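DNA helicase uvsW (PDB 1RIF) couples ATP hydrolysis to the unwinding of duplex DNA in the 3'-5' direction and drives branch migration during recombination-dependent repair of phage T4 DNA. Local coordinates at residues Q67-K70 and F71-F75; E104-G108 and N109-E113; K220-F223 and S224-G227. The protein carries 1 engineered substitution. All blocks are in the same frame, centred on the assembly; numbering follows the deposited sequence.

Interaction 1. Residues Q67-K70 and F71-F75; sequences QIKK and FCDNF
K69 reaches over to D73, one turn on along the short helix 68-74 of the N-terminal part of UvsW, with C72 tucked close beside the lysine. The path begins at K69 CB, which points away from the following turn. The next carbon, CG, sits anti to the backbone N (chi1 -173°), and this swings the chain round beside its own carbonyl carbon, where CG comes 3.9 Å from D73 OD2. A bend at the second torsion then carries CD along the flank of C72 SG. CE is the carbon nearest the carboxylate, 3.2 Å from D73 OD1, and it also lies 3.6 Å from C72 SG. A last bend at the fourth torsion brings the ammonium round, so that NZ ends 3.8 Å from D73 OD1, a long salt bridge in which the methylene lies closer to the acid than the charge does.

The backbone under this pair runs in helical i to i+4 bonds. C72 N gives its hydrogen to I68 O at 3.0 Å and 165°, and N74 N does the same to K70 O at 3.2 Å. The place of K69 O, the acceptor for D73 N, is less certain because C72 SG crowds it in the model. On the far flank of the helix, the buried F71 ring packs on helix 19-28, where it meets the ring of F28. The side chain of C72 lies about 3 Å from a bound gold ion.

With lysine and aspartate both on the exposed flank, and their nearest charged atoms at the long end for a salt bridge, the pairing is probably a weak electrostatic contact; the closer approaches are those of the lysine methylenes to the carboxylate and to the C72 sulfur.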
loop_
_atom_site.group_PDB
_atom_site.type_symbol
_atom_site.label_atom_id
_atom_site.label_comp_id
_atom_site.label_asym_id
_atom_site.label_seq_id
_atom_site.Cartn_x
_atom_site.Cartn_y
_atom_site.Cartn_z
ATOM N N GLN A 67 13.721 4.077 6.965
ATOM C CA GLN A 67 15.053 3.925 6.383
ATOM C C GLN A 67 15.951 5.141 6.595
ATOM O O GLN A 67 17.168 5.036 6.478
ATOM C CB GLN A 67 14.930 3.685 4.884
ATOM C CG GLN A 67 14.019 2.544 4.521
ATOM C CD GLN A 67 14.666 1.206 4.756
ATOM O OE1 GLN A 67 15.051 0.875 5.881
ATOM N NE2 GLN A 67 14.798 0.422 3.689
ATOM N N ILE A 68 15.354 6.291 6.888
ATOM C CA ILE A 68 16.134 7.503 7.085
ATOM C C ILE A 68 17.060 7.366 8.289
ATOM O O ILE A 68 18.087 8.041 8.370
ATOM C CB ILE A 68 15.221 8.739 7.268
ATOM C CG1 ILE A 68 14.349 8.936 6.030
ATOM C CG2 ILE A 68 16.067 9.993 7.453
ATOM C CD1 ILE A 68 13.324 10.041 6.182
ATOM N N LYS A 69 16.705 6.484 9.219
ATOM C CA LYS A 69 17.531 6.273 10.402
ATOM C C LYS A 69 18.865 5.637 10.000
ATOM O O LYS A 69 19.888 5.883 10.631
ATOM C CB LYS A 69 16.800 5.390 11.418
ATOM C CG LYS A 69 17.529 5.265 12.752
ATOM C CD LYS A 69 17.683 6.622 13.442
ATOM C CE LYS A 69 18.764 6.592 14.521
ATOM N NZ LYS A 69 18.558 5.483 15.491
ATOM N N LYS A 70 18.845 4.818 8.948
ATOM C CA LYS A 70 20.059 4.174 8.445
ATOM C C LYS A 70 20.985 5.302 8.011
ATOM O O LYS A 70 22.172 5.329 8.339
ATOM C CB LYS A 70 19.756 3.321 7.214
ATOM C CG LYS A 70 18.491 2.484 7.293
ATOM C CD LYS A 70 18.710 1.165 8.022
ATOM C CE LYS A 70 17.473 0.270 7.904
ATOM N NZ LYS A 70 17.715 -1.118 8.402
ATOM N N PHE A 71 20.411 6.232 7.255
ATOM C CA PHE A 71 21.118 7.393 6.731
ATOM C C PHE A 71 21.775 8.193 7.853
ATOM O O PHE A 71 22.997 8.241 7.958
ATOM C CB PHE A 71 20.133 8.288 5.972
ATOM C CG PHE A 71 20.758 9.512 5.374
ATOM C CD1 PHE A 71 21.455 9.438 4.173
ATOM C CD2 PHE A 71 20.665 10.742 6.021
ATOM C CE1 PHE A 71 22.047 10.572 3.628
ATOM C CE2 PHE A 71 21.255 11.877 5.483
ATOM C CZ PHE A 71 21.947 11.793 4.287
ATOM N N CYS A 72 20.950 8.818 8.688
ATOM C CA CYS A 72 21.422 9.630 9.801
ATOM C C CYS A 72 22.511 8.957 10.653
ATOM O O CYS A 72 23.373 9.642 11.202
ATOM C CB CYS A 72 20.247 9.990 10.695
ATOM S SG CYS A 72 19.609 8.528 11.552
ATOM N N ASP A 73 22.466 7.634 10.792
ATOM C CA ASP A 73 23.488 6.927 11.572
ATOM C C ASP A 73 24.822 7.002 10.842
ATOM O O ASP A 73 25.870 7.227 11.450
ATOM C CB ASP A 73 23.137 5.445 11.766
ATOM C CG ASP A 73 21.983 5.230 12.727
ATOM O OD1 ASP A 73 21.816 6.047 13.660
ATOM O OD2 ASP A 73 21.257 4.229 12.556
ATOM N N ASN A 74 24.762 6.802 9.529
ATOM C CA ASN A 74 25.931 6.837 8.653
ATOM C C ASN A 74 26.620 8.212 8.608
ATOM O O ASN A 74 27.842 8.311 8.760
ATOM C CB ASN A 74 25.500 6.431 7.242
ATOM C CG ASN A 74 26.622 6.522 6.236
ATOM O OD1 ASN A 74 26.382 6.743 5.046
ATOM N ND2 ASN A 74 27.853 6.335 6.699
ATOM N N PHE A 75 25.839 9.269 8.404
ATOM C CA PHE A 75 26.396 10.615 8.322
ATOM C C PHE A 75 26.384 11.357 9.650
ATOM O O PHE A 75 26.598 12.572 9.695
ATOM C CB PHE A 75 25.641 11.439 7.280
ATOM C CG PHE A 75 25.694 10.868 5.894
ATOM C CD1 PHE A 75 24.978 9.715 5.571
ATOM C CD2 PHE A 75 26.456 11.482 4.906
ATOM C CE1 PHE A 75 25.019 9.180 4.283
ATOM C CE2 PHE A 75 26.504 10.957 3.610
ATOM C CZ PHE A 75 25.782 9.803 3.300
#

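Interaction 2. Residues E104-G108 and N109-E113; sequences EIYSG and NKRIE
R111 lays its side chain across Y106 and E104 on a tight two-residue beta hairpin. The strands are short: Y106 and R111 form a non-hydrogen-bonded antiparallel pair, and S107 and K110 form the hydrogen-bonded pair, with S107 N to K110 O at 2.8 Å and K110 N to S107 O at 3.1 Å. Between them runs a type II' turn in which G108 takes a positive phi of 74°. N109 follows it, exposed, and lays CB 3.5 Å from G108 C; N109 O lies near the plane of the Y106 ring, at its edge.

Over one face of that ring comes R111 CG, 3.7 Å from the ring centroid, a CH-pi contact displaced toward the rim. The arginine is then kinked at its third torsion (101°), carrying the guanidinium past the ring; its CZ is 5.3 Å from the Y106 centroid, at most a weak cation-pi attraction. Instead, one guanidinium face rests on E104 CB, with R111 NH2 3.3 Å from that carbon. The E104 carboxylate stays beyond salt-bridge range. At the guanidinium edge, in its plane, a water takes a hydrogen from R111 NH1 and another from I105 N, and gives one to I112 O.

Farther from the turn, I112 N bonds to I105 O at 3.0 Å, while the I105 side chain turns to L143 and L147 of helix 141-155, which carries part of the predicted ATP site. R181 and D179 bind the G108 end of the turn.

Within the hairpin, then, the arginine meets carbon and a water, and E104 does not pair with it; the nearby carboxylate would probably only favour its positive charge at a distance.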
loop_
_atom_site.group_PDB
_atom_site.type_symbol
_atom_site.label_atom_id
_atom_site.label_comp_id
_atom_site.label_asym_id
_atom_site.label_seq_id
_atom_site.Cartn_x
_atom_site.Cartn_y
_atom_site.Cartn_z
ATOM N N GLU A 104 -19.312 -12.977 11.949
ATOM C CA GLU A 104 -19.817 -14.299 11.598
ATOM C C GLU A 104 -19.359 -14.561 10.166
ATOM O O GLU A 104 -20.035 -14.193 9.209
ATOM C CB GLU A 104 -21.346 -14.340 11.682
ATOM C CG GLU A 104 -21.908 -13.786 12.983
ATOM C CD GLU A 104 -23.336 -14.238 13.256
ATOM O OE1 GLU A 104 -24.138 -14.322 12.295
ATOM O OE2 GLU A 104 -23.656 -14.497 14.440
ATOM N N ILE A 105 -18.192 -15.185 10.031
ATOM C CA ILE A 105 -17.609 -15.470 8.724
ATOM C C ILE A 105 -18.047 -16.834 8.219
ATOM O O ILE A 105 -18.114 -17.794 8.985
ATOM C CB ILE A 105 -16.069 -15.407 8.801
ATOM C CG1 ILE A 105 -15.649 -14.070 9.412
ATOM C CG2 ILE A 105 -15.459 -15.537 7.422
ATOM C CD1 ILE A 105 -14.170 -13.978 9.713
ATOM N N TYR A 106 -18.336 -16.919 6.924
ATOM C CA TYR A 106 -18.798 -18.171 6.325
ATOM C C TYR A 106 -17.996 -18.661 5.132
ATOM O O TYR A 106 -17.116 -17.978 4.610
ATOM C CB TYR A 106 -20.262 -18.048 5.863
ATOM C CG TYR A 106 -21.278 -17.822 6.961
ATOM C CD1 TYR A 106 -21.364 -16.591 7.618
ATOM C CD2 TYR A 106 -22.163 -18.833 7.334
ATOM C CE1 TYR A 106 -22.314 -16.369 8.621
ATOM C CE2 TYR A 106 -23.114 -18.621 8.336
ATOM C CZ TYR A 106 -23.183 -17.388 8.972
ATOM O OH TYR A 106 -24.125 -17.170 9.949
ATOM N N SER A 107 -18.352 -19.870 4.714
ATOM C CA SER A 107 -17.788 -20.556 3.563
ATOM C C SER A 107 -19.015 -21.315 3.084
ATOM O O SER A 107 -19.297 -22.418 3.555
ATOM C CB SER A 107 -16.700 -21.535 3.989
ATOM O OG SER A 107 -15.961 -21.977 2.864
ATOM N N GLY A 108 -19.751 -20.715 2.157
ATOM C CA GLY A 108 -20.974 -21.336 1.696
ATOM C C GLY A 108 -21.966 -21.140 2.832
ATOM O O GLY A 108 -22.319 -20.010 3.171
ATOM N N ASN A 109 -22.403 -22.233 3.446
ATOM C CA ASN A 109 -23.352 -22.143 4.551
ATOM C C ASN A 109 -22.699 -22.576 5.849
ATOM O O ASN A 109 -23.333 -22.576 6.898
ATOM C CB ASN A 109 -24.580 -23.014 4.277
ATOM C CG ASN A 109 -25.357 -22.549 3.059
ATOM O OD1 ASN A 109 -25.835 -21.409 3.011
ATOM N ND2 ASN A 109 -25.484 -23.429 2.060
ATOM N N LYS A 110 -21.428 -22.946 5.767
ATOM C CA LYS A 110 -20.685 -23.371 6.942
ATOM C C LYS A 110 -19.867 -22.211 7.526
ATOM O O LYS A 110 -19.127 -21.538 6.806
ATOM C CB LYS A 110 -19.766 -24.542 6.578
ATOM C CG LYS A 110 -18.908 -25.057 7.739
ATOM C CD LYS A 110 -18.508 -26.534 7.564
ATOM C CE LYS A 110 -19.745 -27.457 7.612
ATOM N NZ LYS A 110 -19.434 -28.920 7.478
ATOM N N ARG A 111 -20.020 -21.966 8.826
ATOM C CA ARG A 111 -19.264 -20.910 9.479
ATOM C C ARG A 111 -17.820 -21.375 9.607
ATOM O O ARG A 111 -17.558 -22.557 9.832
ATOM C CB ARG A 111 -19.850 -20.593 10.855
ATOM C CG ARG A 111 -21.090 -19.708 10.793
ATOM C CD ARG A 111 -21.779 -19.630 12.151
ATOM N NE ARG A 111 -21.505 -18.411 12.926
ATOM C CZ ARG A 111 -20.366 -17.729 12.908
ATOM N NH1 ARG A 111 -19.363 -18.118 12.142
ATOM N NH2 ARG A 111 -20.221 -16.669 13.687
ATOM N N ILE A 112 -16.890 -20.441 9.439
ATOM C CA ILE A 112 -15.464 -20.733 9.518
ATOM C C ILE A 112 -14.774 -19.723 10.423
ATOM O O ILE A 112 -15.366 -18.715 10.801
ATOM C CB ILE A 112 -14.801 -20.658 8.123
ATOM C CG1 ILE A 112 -15.548 -21.553 7.132
ATOM C CG2 ILE A 112 -13.343 -21.095 8.207
ATOM C CD1 ILE A 112 -15.494 -23.037 7.465
ATOM N N GLU A 113 -13.522 -19.996 10.769
ATOM C CA GLU A 113 -12.751 -19.097 11.618
ATOM C C GLU A 113 -11.402 -18.774 11.004
ATOM O O GLU A 113 -10.738 -19.649 10.443
ATOM C CB GLU A 113 -12.537 -19.722 12.994
ATOM C CG GLU A 113 -13.673 -19.476 13.969
ATOM C CD GLU A 113 -13.640 -20.429 15.150
ATOM O OE1 GLU A 113 -13.935 -21.631 14.959
ATOM O OE2 GLU A 113 -13.312 -19.976 16.267
HETATM O O HOH W 1 -17.039 -17.185 11.963
#

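Interaction 3. Residues K220-F223 and S224-G227; sequences KEWF and SQFG
From K220 to F223 the backbone winds as a 3-10 turn, and by F226 it has straightened into strand 226-232 of the parallel RecA-like helicase sheet, the strand that leads into the predicted DEAH box. F223 N bonds back to K220 O and S224 N to E221 O, the latter at 3.2 Å. Two residues on, F226 N makes a weak bond of 3.4 Å to F223 O as the turn unwinds, and G227 marks a corner beyond.

Four residues apart, W222 and F226 form an edge-to-face pair: the F226 edge points at the indole face, with the centroids of the F226 ring and the six-membered ring of W222 4.9 Å apart and the planes at 65°. W222 reaches it because CG stands anti to the backbone N (chi1 -179°), turning the indole back over the following residues; F226 CE1 comes 3.7 Å from W222 CZ3. The CG of Q225 lies over a face of the F226 ring. V208 of strand 207-210 touches both W222 and F226, while F226 also meets L161 on strand 159-163, so the pair packs against both strands. S224 ties the turn to N250 and N251. A water clips the bend together, giving hydrogens to F223 O at 2.6 Å and to F226 O at 3.0 Å.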
loop_
_atom_site.group_PDB
_atom_site.type_symbol
_atom_site.label_atom_id
_atom_site.label_comp_id
_atom_site.label_asym_id
_atom_site.label_seq_id
_atom_site.Cartn_x
_atom_site.Cartn_y
_atom_site.Cartn_z
ATOM N N LYS A 220 -5.433 11.522 -11.273
ATOM C CA LYS A 220 -4.742 11.632 -10.000
ATOM C C LYS A 220 -5.737 11.918 -8.878
ATOM O O LYS A 220 -5.650 11.340 -7.794
ATOM C CB LYS A 220 -3.697 12.751 -10.058
ATOM C CG LYS A 220 -2.403 12.415 -10.852
ATOM C CD LYS A 220 -2.639 12.170 -12.356
ATOM C CE LYS A 220 -3.145 13.426 -13.099
ATOM N NZ LYS A 220 -4.112 13.036 -14.153
ATOM N N GLU A 221 -6.688 12.806 -9.152
ATOM C CA GLU A 221 -7.701 13.185 -8.174
ATOM C C GLU A 221 -8.631 12.033 -7.764
ATOM O O GLU A 221 -9.193 12.040 -6.668
ATOM C CB GLU A 221 -8.515 14.363 -8.717
ATOM C CG GLU A 221 -8.854 14.247 -10.195
ATOM C CD GLU A 221 -7.976 15.129 -11.084
ATOM O OE1 GLU A 221 -6.737 15.158 -10.873
ATOM O OE2 GLU A 221 -8.536 15.782 -12.002
ATOM N N TRP A 222 -8.779 11.043 -8.639
ATOM C CA TRP A 222 -9.631 9.890 -8.366
ATOM C C TRP A 222 -9.176 9.116 -7.127
ATOM O O TRP A 222 -9.992 8.504 -6.430
ATOM C CB TRP A 222 -9.633 8.948 -9.571
ATOM C CG TRP A 222 -10.495 7.721 -9.405
ATOM C CD1 TRP A 222 -11.852 7.652 -9.529
ATOM C CD2 TRP A 222 -10.049 6.378 -9.135
ATOM N NE1 TRP A 222 -12.279 6.352 -9.365
ATOM C CE2 TRP A 222 -11.193 5.550 -9.125
ATOM C CE3 TRP A 222 -8.792 5.796 -8.908
ATOM C CZ2 TRP A 222 -11.120 4.166 -8.898
ATOM C CZ3 TRP A 222 -8.721 4.413 -8.682
ATOM C CH2 TRP A 222 -9.879 3.621 -8.681
ATOM N N PHE A 223 -7.874 9.152 -6.850
ATOM C CA PHE A 223 -7.312 8.428 -5.714
ATOM C C PHE A 223 -7.496 9.087 -4.349
ATOM O O PHE A 223 -7.211 8.466 -3.325
ATOM C CB PHE A 223 -5.818 8.165 -5.947
ATOM C CG PHE A 223 -5.536 7.314 -7.157
ATOM C CD1 PHE A 223 -5.462 7.885 -8.429
ATOM C CD2 PHE A 223 -5.387 5.937 -7.031
ATOM C CE1 PHE A 223 -5.247 7.095 -9.557
ATOM C CE2 PHE A 223 -5.170 5.135 -8.159
ATOM C CZ PHE A 223 -5.101 5.716 -9.423
ATOM N N SER A 224 -7.975 10.328 -4.321
ATOM C CA SER A 224 -8.160 11.035 -3.046
ATOM C C SER A 224 -9.259 10.422 -2.176
ATOM O O SER A 224 -9.253 10.576 -0.958
ATOM C CB SER A 224 -8.481 12.510 -3.300
ATOM O OG SER A 224 -7.454 13.131 -4.055
ATOM N N GLN A 225 -10.191 9.720 -2.814
ATOM C CA GLN A 225 -11.313 9.094 -2.120
ATOM C C GLN A 225 -10.971 7.851 -1.316
ATOM O O GLN A 225 -11.802 7.378 -0.548
ATOM C CB GLN A 225 -12.405 8.730 -3.123
ATOM C CG GLN A 225 -11.931 7.835 -4.253
ATOM C CD GLN A 225 -13.013 7.598 -5.289
ATOM O OE1 GLN A 225 -12.731 7.436 -6.479
ATOM N NE2 GLN A 225 -14.262 7.564 -4.839
ATOM N N PHE A 226 -9.758 7.330 -1.468
ATOM C CA PHE A 226 -9.393 6.115 -0.750
ATOM C C PHE A 226 -8.667 6.287 0.573
ATOM O O PHE A 226 -7.712 7.056 0.672
ATOM C CB PHE A 226 -8.591 5.196 -1.673
ATOM C CG PHE A 226 -9.351 4.785 -2.897
ATOM C CD1 PHE A 226 -9.119 5.407 -4.124
ATOM C CD2 PHE A 226 -10.357 3.825 -2.813
ATOM C CE1 PHE A 226 -9.882 5.082 -5.243
ATOM C CE2 PHE A 226 -11.128 3.493 -3.929
ATOM C CZ PHE A 226 -10.891 4.123 -5.146
ATOM N N GLY A 227 -9.146 5.572 1.591
ATOM C CA GLY A 227 -8.530 5.625 2.902
ATOM C C GLY A 227 -7.652 4.402 3.124
ATOM O O GLY A 227 -6.738 4.405 3.954
HETATM O O HOH W 2 -5.942 8.812 -1.078
#

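How the interactions relate
Along the chain the three contacts come in series, and none touches another. Interaction 1, on helix 68-74, belongs to the N-terminal UvsW region, beside helix 19-28. Interactions 2 and 3 both belong to the part related to the type III restriction enzyme res subunit, of the P-loop NTPase clan: the first is a surface hairpin packed against helix 141-155, the second leads into strand 226-232 in the middle of the seven-stranded parallel sheet. Centres of interactions 1 and 2 are 48 Å apart, on opposite sides of the chain's centre; interaction 3 lies 32 and 33 Å from them. This piece of UvsW, which lacks the C-terminal helicase domain, thus packs its N-terminal region and ATP-binding motor domain locally and separately.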